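Local coordinates for thioesterase domain-containing protein (Pyrococcus horikoshii, PDB 1IXL) that is of uncertain function but adopts the hot-dog fold of the thioesterase superfamily and may hydrolyse acyl-CoA thioesters, at residues E25-E29 with K90-I94; A59-E65 with K101-V105. All blocks are in the same frame, centred on the assembly; numbering follows the deposited sequence.

Contact 1 of 2, residues E25-E29 with K90-I94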
# COMPACT_ATOMS: atom_id res chain seq x y z
N GLU A 25 -14.66 2.07 4.59
CA GLU A 25 -14.29 2.95 5.69
C GLU A 25 -13.14 2.39 6.53
O GLU A 25 -13.25 1.30 7.11
CB GLU A 25 -15.49 3.18 6.60
CG GLU A 25 -15.17 3.95 7.89
CD GLU A 25 -14.81 5.40 7.64
OE1 GLU A 25 -14.98 5.87 6.49
OE2 GLU A 25 -14.36 6.07 8.60
N GLY A 26 -12.03 3.12 6.56
CA GLY A 26 -10.87 2.74 7.35
C GLY A 26 -10.10 1.50 6.95
O GLY A 26 -9.23 1.05 7.71
N TYR A 27 -10.36 0.97 5.75
CA TYR A 27 -9.69 -0.26 5.33
C TYR A 27 -9.62 -0.40 3.80
O TYR A 27 -10.54 -0.02 3.08
CB TYR A 27 -10.44 -1.45 5.94
CG TYR A 27 -9.88 -2.82 5.63
CD1 TYR A 27 -8.86 -3.36 6.40
CD2 TYR A 27 -10.35 -3.56 4.54
CE1 TYR A 27 -8.31 -4.60 6.11
CE2 TYR A 27 -9.80 -4.81 4.23
CZ TYR A 27 -8.78 -5.32 5.03
OH TYR A 27 -8.23 -6.56 4.76
N ALA A 28 -8.51 -0.94 3.31
CA ALA A 28 -8.37 -1.13 1.86
C ALA A 28 -7.47 -2.31 1.54
O ALA A 28 -6.61 -2.69 2.34
CB ALA A 28 -7.83 0.12 1.21
N GLU A 29 -7.69 -2.89 0.36
CA GLU A 29 -6.91 -4.01 -0.11
C GLU A 29 -6.53 -3.73 -1.55
O GLU A 29 -7.37 -3.31 -2.36
CB GLU A 29 -7.69 -5.33 -0.00
CG GLU A 29 -7.98 -5.76 1.44
CD GLU A 29 -8.65 -7.12 1.52
OE1 GLU A 29 -8.87 -7.74 0.45
OE2 GLU A 29 -8.94 -7.57 2.65
N LYS A 90 -3.06 -5.46 2.70
CA LYS A 90 -4.24 -5.18 3.50
C LYS A 90 -3.89 -4.08 4.51
O LYS A 90 -3.06 -4.28 5.39
CB LYS A 90 -4.72 -6.46 4.19
CG LYS A 90 -5.07 -7.55 3.15
CD LYS A 90 -5.69 -8.81 3.75
CE LYS A 90 -5.76 -9.89 2.66
NZ LYS A 90 -6.32 -11.16 3.21
N ALA A 91 -4.53 -2.93 4.36
CA ALA A 91 -4.27 -1.74 5.19
C ALA A 91 -5.45 -1.32 6.07
O ALA A 91 -6.57 -1.21 5.58
CB ALA A 91 -3.88 -0.58 4.28
N LYS A 92 -5.21 -1.10 7.36
CA LYS A 92 -6.28 -0.66 8.26
C LYS A 92 -5.83 0.50 9.15
O LYS A 92 -4.72 0.49 9.66
CB LYS A 92 -6.75 -1.82 9.15
CG LYS A 92 -7.88 -1.39 10.12
CD LYS A 92 -8.50 -2.55 10.86
CE LYS A 92 -7.54 -3.21 11.83
NZ LYS A 92 -8.27 -4.17 12.73
N ILE A 93 -6.68 1.51 9.29
CA ILE A 93 -6.35 2.63 10.15
C ILE A 93 -6.42 2.05 11.56
O ILE A 93 -7.45 1.50 11.95
CB ILE A 93 -7.36 3.77 10.02
CG1 ILE A 93 -7.26 4.40 8.63
CG2 ILE A 93 -7.10 4.82 11.09
CD1 ILE A 93 -8.28 5.51 8.40
N ILE A 94 -5.32 2.12 12.32
CA ILE A 94 -5.34 1.58 13.67
C ILE A 94 -5.39 2.66 14.74
O ILE A 94 -5.64 2.38 15.91
CB ILE A 94 -4.13 0.64 13.95
CG1 ILE A 94 -2.80 1.37 13.69
CG2 ILE A 94 -4.24 -0.64 13.11
CD1 ILE A 94 -1.59 0.63 14.26
O HOH W 1 -9.53 -10.27 3.13
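Lys90, Tyr27 and Gly26 bury the most surface where strand 27-29 runs antiparallel to strand 90-94, their axes 4.9 Å apart and at 171°. Lys90 pairs with Glu29 in a non-hydrogen-bonded position, and its extended aliphatic chain runs past the end of the tyrosine, with Lys90 CD 3.5 Å from Tyr27 OH. Its ammonium stays beyond salt-bridge range of the acid, Lys90 NZ lying 4.5 Å from Glu29 OE2; water 1 spans the gap, donating to Glu29 OE2 at 2.8 Å and accepting a weak bond from Lys90 NZ at 3.3 Å. The same lysine makes a cation-pi contact with Tyr108. Tyr27 stands opposite Lys92, which sets its CB against the ring edge, 3.8 Å from Tyr27 CD1. The ring leans along its own strand, so that Tyr27 OH donates a very short 2.4 Å hydrogen bond to Glu29 OE2. These four polar residues lie on the outer face of the hot-dog sheet; on the inner face Ala28 and Ala91 turn their small side chains to the central helix 48-63, Ala28 meeting Leu61 and Ala91 meeting Ala58 and Ala62. That pair is bonded both ways, Ala91 N to Ala28 O at 2.9 Å and Ala28 N to Ala91 O at 3.0 Å. Gly26, with the positive phi of the second corner of a type II turn after Glu25, reverses the chain between strands 19-24 and 27-33. Its carbonyl still reaches across: Gly26 O accepts from Ile93 N at 3.0 Å and takes a CA-H...O contact from Lys92 CA at 3.5 Å.

Contact 2 of 2, residues A59-E65 with K101-V105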
# COMPACT_ATOMS: atom_id res chain seq x y z
N ALA A 59 -2.20 1.91 2.14
CA ALA A 59 -2.33 2.79 3.29
C ALA A 59 -3.05 4.09 2.89
O ALA A 59 -3.94 4.56 3.61
CB ALA A 59 -0.93 3.10 3.86
N MSE A 60 -2.68 4.66 1.74
CA MSE A 60 -3.32 5.87 1.26
C MSE A 60 -4.82 5.60 1.04
O MSE A 60 -5.65 6.48 1.26
CB MSE A 60 -2.69 6.36 -0.05
CG MSE A 60 -1.20 6.72 0.01
SE MSE A 60 -0.79 8.14 1.07
CE MSE A 60 -0.78 7.42 2.52
N LEU A 61 -5.17 4.40 0.58
CA LEU A 61 -6.59 4.09 0.35
C LEU A 61 -7.34 3.73 1.61
O LEU A 61 -8.57 3.81 1.64
CB LEU A 61 -6.77 2.99 -0.72
CG LEU A 61 -6.21 3.41 -2.09
CD1 LEU A 61 -6.56 2.38 -3.17
CD2 LEU A 61 -6.78 4.76 -2.47
N ALA A 62 -6.63 3.31 2.65
CA ALA A 62 -7.30 3.01 3.90
C ALA A 62 -7.79 4.36 4.47
O ALA A 62 -8.78 4.41 5.20
CB ALA A 62 -6.37 2.31 4.87
N VAL A 63 -7.10 5.45 4.15
CA VAL A 63 -7.53 6.78 4.63
C VAL A 63 -8.48 7.34 3.59
O VAL A 63 -9.53 7.89 3.92
CB VAL A 63 -6.34 7.72 4.83
CG1 VAL A 63 -6.83 9.12 5.27
CG2 VAL A 63 -5.39 7.12 5.89
N ASN A 64 -8.09 7.22 2.33
CA ASN A 64 -8.92 7.63 1.20
C ASN A 64 -9.48 9.04 1.27
O ASN A 64 -10.68 9.26 1.08
CB ASN A 64 -10.06 6.62 1.02
CG ASN A 64 -10.76 6.75 -0.32
OD1 ASN A 64 -10.14 7.08 -1.33
ND2 ASN A 64 -12.08 6.49 -0.34
N GLU A 65 -8.60 10.00 1.52
CA GLU A 65 -8.96 11.40 1.60
C GLU A 65 -8.13 12.00 0.47
O GLU A 65 -6.96 11.67 0.33
CB GLU A 65 -8.52 11.95 2.95
CG GLU A 65 -9.43 12.99 3.49
CD GLU A 65 -10.53 12.42 4.35
OE1 GLU A 65 -10.26 12.15 5.55
OE2 GLU A 65 -11.65 12.23 3.83
N LYS A 101 -3.17 9.92 10.73
CA LYS A 101 -3.72 8.57 10.80
C LYS A 101 -2.59 7.54 10.83
O LYS A 101 -1.65 7.63 10.05
CB LYS A 101 -4.58 8.32 9.57
CG LYS A 101 -5.56 9.46 9.24
CD LYS A 101 -6.72 9.47 10.22
CE LYS A 101 -7.78 10.51 9.84
NZ LYS A 101 -8.24 10.37 8.43
N ILE A 102 -2.65 6.59 11.75
CA ILE A 102 -1.63 5.54 11.81
C ILE A 102 -2.28 4.32 11.15
O ILE A 102 -3.34 3.86 11.58
CB ILE A 102 -1.22 5.22 13.26
CG1 ILE A 102 -0.57 6.45 13.89
CG2 ILE A 102 -0.23 4.07 13.28
CD1 ILE A 102 -0.25 6.29 15.39
N VAL A 103 -1.67 3.82 10.09
CA VAL A 103 -2.23 2.70 9.36
C VAL A 103 -1.29 1.51 9.41
O VAL A 103 -0.09 1.67 9.17
CB VAL A 103 -2.45 3.09 7.89
CG1 VAL A 103 -3.04 1.94 7.11
CG2 VAL A 103 -3.35 4.33 7.84
N GLU A 104 -1.81 0.34 9.74
CA GLU A 104 -0.97 -0.84 9.78
C GLU A 104 -1.20 -1.53 8.44
O GLU A 104 -2.33 -1.57 7.94
CB GLU A 104 -1.37 -1.77 10.93
CG GLU A 104 -0.59 -3.07 10.95
CD GLU A 104 -0.85 -3.88 12.21
OE1 GLU A 104 -2.04 -4.06 12.56
OE2 GLU A 104 0.13 -4.34 12.84
N VAL A 105 -0.14 -2.04 7.83
CA VAL A 105 -0.30 -2.72 6.55
C VAL A 105 0.49 -4.02 6.58
O VAL A 105 1.61 -4.08 7.12
CB VAL A 105 0.23 -1.87 5.35
CG1 VAL A 105 -0.01 -2.60 4.06
CG2 VAL A 105 -0.45 -0.51 5.30
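Val103 packs against one side of the last turn of helix 48-63, the central helix that the antiparallel sheet of the hot-dog fold wraps around. Val103 CG1 sits 4.0 Å from both Ala59 CB and Ala62 CB, while Val103 CG2 meets Val63 CG2, also at 4.0 Å. The two alanines are small enough for the helix to come close: the axis of segment 59-63 passes 8.8 Å from that of strand 101-105, crossing at 129°. One step along the same sheet face, Val105 CG2 reaches Ala59 CB at 3.9 Å; Ile102 and Glu104 point away from the helix. The association is by apolar packing, with the strand's backbone bonded instead to its sheet neighbours, Val103 to Phe119 and Glu104 to Lys92. Toward the end of the helix the contact turns polar. Asn64 leaves helical geometry with positive phi, its side chain held by the backbone of Glu5 and Arg7, and the chain swings Glu65 toward the strand. Lys101 folds over Val63, bringing NZ to 3.7 Å from Val63 CG1, and from there Lys101 NZ faces Glu65 OE1 across a long salt bridge of 3.9 Å.

From the N terminus the chain forms strand 19-24, turns through Gly26 and enters strand 27-33, then crosses to helix 48-63. After strand 68-77 it returns in strand 86-97, where contact 1 closes a loop of 60 residues that contains the whole helix. Contact 2 starts at the end of that helix, within this loop, and closes on strand 100-109, beyond it, after 35 intervening residues; the two therefore cross. Contact 1 joins neighbouring strands within the sheet, and contact 2 seats the helix on it. They meet between adjacent strands, where Ile94 N lies 2.7 Å from Ile102 O, a probable hydrogen bond, and between strand and helix, where Ile93 CD1 packs 3.4 Å from Ala62 O.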